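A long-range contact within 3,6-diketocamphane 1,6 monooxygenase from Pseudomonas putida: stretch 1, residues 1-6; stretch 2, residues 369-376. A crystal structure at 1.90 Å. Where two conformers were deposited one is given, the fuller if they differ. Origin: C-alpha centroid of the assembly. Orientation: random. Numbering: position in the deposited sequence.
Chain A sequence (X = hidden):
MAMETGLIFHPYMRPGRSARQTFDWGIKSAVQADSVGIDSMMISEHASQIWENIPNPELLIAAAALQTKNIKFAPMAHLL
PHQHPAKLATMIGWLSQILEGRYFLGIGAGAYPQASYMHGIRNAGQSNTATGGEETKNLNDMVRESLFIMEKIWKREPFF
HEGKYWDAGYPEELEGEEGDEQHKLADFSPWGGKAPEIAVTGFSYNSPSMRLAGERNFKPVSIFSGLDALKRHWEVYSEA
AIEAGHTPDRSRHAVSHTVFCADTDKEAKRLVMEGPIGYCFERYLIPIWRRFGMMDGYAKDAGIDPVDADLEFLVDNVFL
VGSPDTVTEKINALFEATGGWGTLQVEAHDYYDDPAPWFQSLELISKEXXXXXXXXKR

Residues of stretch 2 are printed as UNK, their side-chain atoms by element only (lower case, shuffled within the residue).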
# COMPACT_ATOMS: atom_id res chain seq x y z
N MET A 1 -2.76 -15.20 -31.41
CA MET A 1 -2.77 -16.37 -30.49
C MET A 1 -4.14 -16.51 -29.80
O MET A 1 -5.16 -16.01 -30.31
CB MET A 1 -1.64 -16.26 -29.45
CG MET A 1 -0.24 -16.04 -30.02
SD MET A 1 0.47 -17.45 -30.90
CE MET A 1 2.10 -16.82 -31.32
N ALA A 2 -4.17 -17.20 -28.66
CA ALA A 2 -5.40 -17.44 -27.92
C ALA A 2 -5.87 -16.21 -27.13
O ALA A 2 -5.05 -15.36 -26.74
CB ALA A 2 -5.25 -18.65 -27.00
N MET A 3 -7.18 -16.11 -26.92
CA MET A 3 -7.77 -15.16 -25.98
C MET A 3 -7.27 -15.53 -24.58
O MET A 3 -7.24 -16.72 -24.23
CB MET A 3 -9.29 -15.24 -26.04
CG MET A 3 -10.03 -14.25 -25.15
SD MET A 3 -11.75 -14.69 -24.85
CE MET A 3 -11.55 -16.19 -23.89
N GLU A 4 -6.85 -14.53 -23.80
CA GLU A 4 -6.36 -14.79 -22.44
C GLU A 4 -7.51 -14.82 -21.44
O GLU A 4 -8.58 -14.25 -21.71
CB GLU A 4 -5.33 -13.73 -22.02
CG GLU A 4 -4.03 -13.74 -22.80
CD GLU A 4 -3.12 -14.93 -22.48
OE1 GLU A 4 -3.41 -15.71 -21.55
OE2 GLU A 4 -2.10 -15.09 -23.17
N THR A 5 -7.29 -15.49 -20.30
CA THR A 5 -8.21 -15.41 -19.17
C THR A 5 -7.67 -14.40 -18.14
O THR A 5 -6.48 -14.40 -17.82
CB THR A 5 -8.42 -16.79 -18.49
OG1 THR A 5 -8.84 -17.74 -19.46
CG2 THR A 5 -9.54 -16.72 -17.41
N GLY A 6 -8.55 -13.52 -17.65
CA GLY A 6 -8.23 -12.58 -16.57
C GLY A 6 -9.22 -12.68 -15.42
O GLY A 6 -10.30 -13.27 -15.56
N UNK A 369 -11.41 -23.74 -21.90
CA UNK A 369 -12.23 -22.86 -22.73
C UNK A 369 -11.39 -21.88 -23.55
O UNK A 369 -11.41 -21.91 -24.79
c UNK A 369 -13.32 -22.12 -21.92
c UNK A 369 -14.08 -21.13 -22.80
c UNK A 369 -14.30 -23.10 -21.29
N UNK A 370 -10.64 -21.03 -22.86
CA UNK A 370 -9.95 -19.92 -23.52
C UNK A 370 -8.88 -20.33 -24.54
O UNK A 370 -8.76 -19.67 -25.57
c UNK A 370 -9.39 -18.93 -22.49
N UNK A 371 -8.11 -21.41 -24.27
CA UNK A 371 -7.12 -21.82 -25.28
C UNK A 371 -7.73 -22.12 -26.67
O UNK A 371 -7.03 -22.04 -27.67
c UNK A 371 -6.53 -23.09 -24.69
c UNK A 371 -6.65 -22.89 -23.22
c UNK A 371 -7.99 -22.23 -23.05
N UNK A 372 -9.02 -22.43 -26.70
CA UNK A 372 -9.70 -22.76 -27.95
C UNK A 372 -10.18 -21.53 -28.71
O UNK A 372 -10.39 -21.59 -29.91
c UNK A 372 -10.54 -25.17 -28.06
c UNK A 372 -10.00 -25.94 -26.86
c UNK A 372 -11.06 -26.86 -26.28
c UNK A 372 -10.87 -23.72 -27.72
n UNK A 372 -10.61 -27.50 -25.01
N UNK A 373 -10.36 -20.42 -28.00
CA UNK A 373 -10.82 -19.18 -28.64
C UNK A 373 -9.63 -18.40 -29.18
O UNK A 373 -8.82 -17.88 -28.42
c UNK A 373 -11.66 -18.29 -27.69
c UNK A 373 -12.77 -19.09 -26.99
c UNK A 373 -12.21 -17.07 -28.43
c UNK A 373 -13.97 -19.44 -27.85
N UNK A 374 -9.51 -18.34 -30.51
CA UNK A 374 -8.43 -17.59 -31.15
C UNK A 374 -8.93 -16.22 -31.59
O UNK A 374 -10.12 -16.04 -31.83
c UNK A 374 -7.30 -19.78 -32.16
c UNK A 374 -7.86 -18.37 -32.36
c UNK A 374 -6.03 -19.80 -31.31
c UNK A 374 -7.04 -20.43 -33.52
N UNK A 375 -8.02 -15.25 -31.68
CA UNK A 375 -8.41 -13.91 -32.08
C UNK A 375 -8.14 -13.61 -33.55
O UNK A 375 -6.98 -13.62 -33.98
c UNK A 375 -8.59 -11.64 -30.81
c UNK A 375 -9.02 -10.78 -31.99
c UNK A 375 -7.81 -10.81 -29.81
c UNK A 375 -7.74 -12.86 -31.19
N UNK A 376 -9.21 -13.35 -34.33
CA UNK A 376 -9.07 -12.92 -35.73
C UNK A 376 -8.50 -11.51 -35.82
O UNK A 376 -7.92 -11.14 -36.85
c UNK A 376 -11.27 -13.79 -35.29
c UNK A 376 -10.62 -13.55 -33.97
c UNK A 376 -10.52 -12.93 -36.25

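Position 369 carries three side-chain carbons, one attached to CA and bearing the other two. This fork at the first carbon, without heteroatoms or further extension, identifies V369. Its side chain adds almost nothing to the contact.

At position 370 a single carbon follows CA, and it points toward stretch 1. This CB lies 3.3 Å from OG1 of T5, 3.5 Å from the backbone O of M3 and 3.8 Å from CE of M3. One carbon and nothing beyond it makes the residue A370, whose methyl group is packed against M3 and T5. With chi1 and chi2 both t, the side chain of M3 is extended, and a p turn at chi3 places its terminal methyl beside that of A370.

Position 371 has three carbons that close a ring onto its own backbone N, which defines P371. The CA-to-CB bond points away, and CB of P371 is 5.2 Å from CB of A2; it is the backbone that approaches, with O of P371 3.9 Å from CB of A2.

Position 372 carries four carbons in a row ending in nitrogen, none of which touches stretch 1; it is K372. Its CA-to-CB bond points away and the residue is exposed. Its backbone N donates to O of V369 at 3.1 Å, an i to i+3 bond that goes with the 3-10 segment A370 to K372.

Position 373 shows four carbons forked at the first, with one arm two carbons long: the pattern of isoleucine, I373. The short arm, CG2, packs 4.2 Å from CB of M3, while the end of the side chain leads away. The backbone N of I373 bonds to O of A370 at 3.0 Å, and its O accepts a nearly linear hydrogen bond from N of M3 at 2.8 Å.

At position 374 there are again four carbons, but the fork lies at the second, so the residue is L374. Although its CB points away overall, the end of the side chain comes nearer, and CD2 lies 4.2 Å from N of A2.

Position 375 repeats the arrangement of four carbons forked at the second and is therefore L375. Its CA-to-CB bond points sideways; the closest link is made by the backbone, where N donates to O of M1 at 3.3 Å.

Position 376 has three carbons closing a ring onto N and is P376, exposed, poorly ordered and out of contact.

The contact joins the two ends of the chain through a single beta bridge between A2 and L374, whose CA atoms are 4.4 Å apart. The hydrogen bonds that form it run from N of M3 to O of I373 and from N of L375 to O of M1, the residues flanking the bridged pair. Beside this backbone link, M3 points toward stretch 2 and packs against A370 and I373. The 3-10 turn thus presents a small methyl to M3 and T5, while the following segment supplies the bridge.

Stretch 2 (369-376) VAPKILLP
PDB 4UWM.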